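Local coordinates for ABC transporter substrate-binding protein (Bradyrhizobium japonicum, PDB 4I1D) that probably serves as the periplasmic substrate-binding component of an ABC importer, possibly for polyamines, and holds d-malate in this crystal, at residues A145-A150 with L164-A169. Numbering follows the deposited sequence.
Sequences ATLEAA and LDVDRA. With SO4 (sulfate ion), chain G.
The E148 carboxylate has the CD1 methyl of L164 over one face, 3.9 Å from OE1. The two side chains cross at about a right angle, and E148 OE1 is hydrogen-bonded by Y162 and W306, which satisfies this buried oxygen under the leucine methyl. Between the helices, A169 CB fits against L147, 3.8 Å from its O and 4.0 Å from CD2, while A150 CB comes 3.6 Å from A169 O. These small side chains let the CA atoms of A150 and A169 approach to 5.3 Å. L147 CD1 touches V166 CG1, and W305 and W306 of helix 303-306 extend the apolar cluster. D165 caps helix 166-176, its OD1 accepting from R168 N, which comes from above the carboxylate plane (64° out of it). The R168 guanidinium meets a sulfate ion, probably from the crystallisation liquor, at its edge, with the sulfur in its plane. NH1 donates to sulfate O2 over 3.0 Å and nearly straight (173°), whereas the bond from NH2 to O4 is weak and bent. The side chain reaches the ion fully extended, CG anti to the backbone N (chi1 -176°), and its NE is paired with D154 in a salt bridge. An alanine at R168 would probably leave D154 without this mate and take away these two bonds to the sulfate. Packing and shape thus hold the two helix starts together, while the buried carboxylate's OE1 draws its hydrogen bonds from Y162 and W306, outside both segments.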
ATOM      1  N   ALA A 145     -22.319 -11.156  23.571  1.00 48.50           N
ATOM      2  CA  ALA A 145     -22.380 -12.365  24.409  1.00 45.24           C
ATOM      3  C   ALA A 145     -21.019 -12.712  25.010  1.00 43.59           C
ATOM      4  O   ALA A 145     -20.935 -13.149  26.153  1.00 52.90           O
ATOM      5  CB  ALA A 145     -22.936 -13.557  23.633  1.00 42.80           C
ATOM      6  N   THR A 146     -19.959 -12.519  24.232  1.00 38.84           N
ATOM      7  CA  THR A 146     -18.604 -12.788  24.710  1.00 38.79           C
ATOM      8  C   THR A 146     -18.244 -11.913  25.923  1.00 42.18           C
ATOM      9  O   THR A 146     -17.749 -12.421  26.941  1.00 45.28           O
ATOM     10  CB  THR A 146     -17.572 -12.592  23.577  1.00 45.02           C
ATOM     11  OG1 THR A 146     -17.974 -13.352  22.431  1.00 47.89           O
ATOM     12  CG2 THR A 146     -16.180 -13.041  24.015  1.00 45.53           C
ATOM     13  N   LEU A 147     -18.496 -10.606  25.821  1.00 43.31           N
ATOM     14  CA  LEU A 147     -18.231  -9.698  26.938  1.00 40.59           C
ATOM     15  C   LEU A 147     -19.019 -10.134  28.160  1.00 43.68           C
ATOM     16  O   LEU A 147     -18.478 -10.185  29.260  1.00 46.45           O
ATOM     17  CB  LEU A 147     -18.606  -8.261  26.590  1.00 42.03           C
ATOM     18  CG  LEU A 147     -17.794  -7.610  25.475  1.00 49.63           C
ATOM     19  CD1 LEU A 147     -18.063  -6.120  25.454  1.00 56.06           C
ATOM     20  CD2 LEU A 147     -16.312  -7.880  25.671  1.00 43.60           C
ATOM     21  N   GLU A 148     -20.302 -10.439  27.978  1.00 41.40           N
ATOM     22  CA  GLU A 148     -21.120 -10.898  29.111  1.00 47.74           C
ATOM     23  C   GLU A 148     -20.497 -12.111  29.814  1.00 43.37           C
ATOM     24  O   GLU A 148     -20.406 -12.146  31.043  1.00 48.91           O
ATOM     25  CB  GLU A 148     -22.555 -11.215  28.673  1.00 48.46           C
ATOM     26  CG  GLU A 148     -23.411  -9.989  28.373  1.00 55.50           C
ATOM     27  CD  GLU A 148     -23.284  -9.475  26.937  1.00 53.55           C
ATOM     28  OE1 GLU A 148     -24.138  -8.650  26.542  1.00 52.81           O
ATOM     29  OE2 GLU A 148     -22.349  -9.885  26.206  1.00 49.22           O
ATOM     30  N   ALA A 149     -20.057 -13.094  29.030  1.00 41.39           N
ATOM     31  CA  ALA A 149     -19.508 -14.327  29.588  1.00 41.76           C
ATOM     32  C   ALA A 149     -18.233 -14.047  30.378  1.00 47.42           C
ATOM     33  O   ALA A 149     -17.989 -14.644  31.439  1.00 48.06           O
ATOM     34  CB  ALA A 149     -19.243 -15.354  28.480  1.00 39.04           C
ATOM     35  N   ALA A 150     -17.418 -13.138  29.857  1.00 46.16           N
ATOM     36  CA  ALA A 150     -16.192 -12.762  30.539  1.00 43.38           C
ATOM     37  C   ALA A 150     -16.512 -12.131  31.888  1.00 47.48           C
ATOM     38  O   ALA A 150     -15.818 -12.374  32.861  1.00 49.20           O
ATOM     39  CB  ALA A 150     -15.366 -11.805  29.681  1.00 43.75           C
ATOM     40  N   LEU A 164     -22.655  -2.849  31.052  1.00 49.04           N
ATOM     41  CA  LEU A 164     -21.462  -3.690  31.137  1.00 47.51           C
ATOM     42  C   LEU A 164     -20.234  -2.906  31.578  1.00 52.17           C
ATOM     43  O   LEU A 164     -19.992  -1.804  31.100  1.00 55.16           O
ATOM     44  CB  LEU A 164     -21.167  -4.384  29.802  1.00 46.23           C
ATOM     45  CG  LEU A 164     -22.206  -5.366  29.251  1.00 45.41           C
ATOM     46  CD1 LEU A 164     -21.694  -6.022  27.983  1.00 50.04           C
ATOM     47  CD2 LEU A 164     -22.596  -6.433  30.271  1.00 47.12           C
ATOM     48  N   ASP A 165     -19.462  -3.476  32.500  1.00 52.43           N
ATOM     49  CA  ASP A 165     -18.146  -2.938  32.818  1.00 53.89           C
ATOM     50  C   ASP A 165     -17.182  -3.445  31.747  1.00 54.76           C
ATOM     51  O   ASP A 165     -16.633  -4.551  31.857  1.00 56.28           O
ATOM     52  CB  ASP A 165     -17.697  -3.399  34.201  1.00 56.45           C
ATOM     53  CG  ASP A 165     -16.366  -2.787  34.629  1.00 62.49           C
ATOM     54  OD1 ASP A 165     -15.630  -2.262  33.762  1.00 64.53           O
ATOM     55  OD2 ASP A 165     -16.057  -2.842  35.845  1.00 60.04           O
ATOM     56  N   VAL A 166     -16.987  -2.631  30.710  1.00 53.47           N
ATOM     57  CA  VAL A 166     -16.263  -3.066  29.515  1.00 55.12           C
ATOM     58  C   VAL A 166     -14.763  -3.284  29.738  1.00 56.66           C
ATOM     59  O   VAL A 166     -14.218  -4.294  29.282  1.00 62.37           O
ATOM     60  CB  VAL A 166     -16.536  -2.148  28.298  1.00 54.44           C
ATOM     61  CG1 VAL A 166     -15.897  -2.730  27.043  1.00 47.70           C
ATOM     62  CG2 VAL A 166     -18.034  -2.016  28.083  1.00 50.84           C
ATOM     63  N   ASP A 167     -14.102  -2.365  30.441  1.00 51.65           N
ATOM     64  CA  ASP A 167     -12.692  -2.567  30.801  1.00 57.20           C
ATOM     65  C   ASP A 167     -12.509  -3.912  31.498  1.00 57.24           C
ATOM     66  O   ASP A 167     -11.629  -4.690  31.151  1.00 55.05           O
ATOM     67  CB  ASP A 167     -12.176  -1.459  31.728  1.00 54.90           C
ATOM     68  CG  ASP A 167     -12.113  -0.103  31.048  1.00 69.77           C
ATOM     69  OD1 ASP A 167     -12.417  -0.018  29.839  1.00 69.95           O
ATOM     70  OD2 ASP A 167     -11.750   0.884  31.729  1.00 80.98           O
ATOM     71  N   ARG A 168     -13.347  -4.164  32.495  1.00 56.90           N
ATOM     72  CA  ARG A 168     -13.308  -5.403  33.256  1.00 52.17           C
ATOM     73  C   ARG A 168     -13.505  -6.628  32.350  1.00 47.68           C
ATOM     74  O   ARG A 168     -12.837  -7.649  32.502  1.00 53.63           O
ATOM     75  CB  ARG A 168     -14.379  -5.356  34.340  1.00 56.68           C
ATOM     76  CG  ARG A 168     -14.395  -6.539  35.267  1.00 59.61           C
ATOM     77  CD  ARG A 168     -15.495  -6.393  36.300  1.00 57.15           C
ATOM     78  NE  ARG A 168     -15.497  -7.515  37.230  1.00 58.13           N
ATOM     79  CZ  ARG A 168     -16.349  -7.639  38.239  1.00 61.20           C
ATOM     80  NH1 ARG A 168     -17.272  -6.706  38.439  1.00 64.91           N
ATOM     81  NH2 ARG A 168     -16.280  -8.692  39.044  1.00 56.38           N
ATOM     82  N   ALA A 169     -14.409  -6.530  31.392  1.00 47.60           N
ATOM     83  CA  ALA A 169     -14.618  -7.665  30.503  1.00 45.91           C
ATOM     84  C   ALA A 169     -13.381  -7.935  29.631  1.00 51.73           C
ATOM     85  O   ALA A 169     -12.988  -9.091  29.453  1.00 47.65           O
ATOM     86  CB  ALA A 169     -15.822  -7.445  29.659  1.00 39.85           C
TER
HETATM   87  S   SO4 G 403     -18.588  -7.986  41.854  0.98135.89           S
HETATM   88  O1  SO4 G 403     -18.769  -9.411  41.577  0.98130.55           O
HETATM   89  O2  SO4 G 403     -19.133  -7.199  40.751  0.98132.99           O
HETATM   90  O3  SO4 G 403     -19.283  -7.630  43.087  0.98137.35           O
HETATM   91  O4  SO4 G 403     -17.165  -7.689  42.015  0.98137.41           O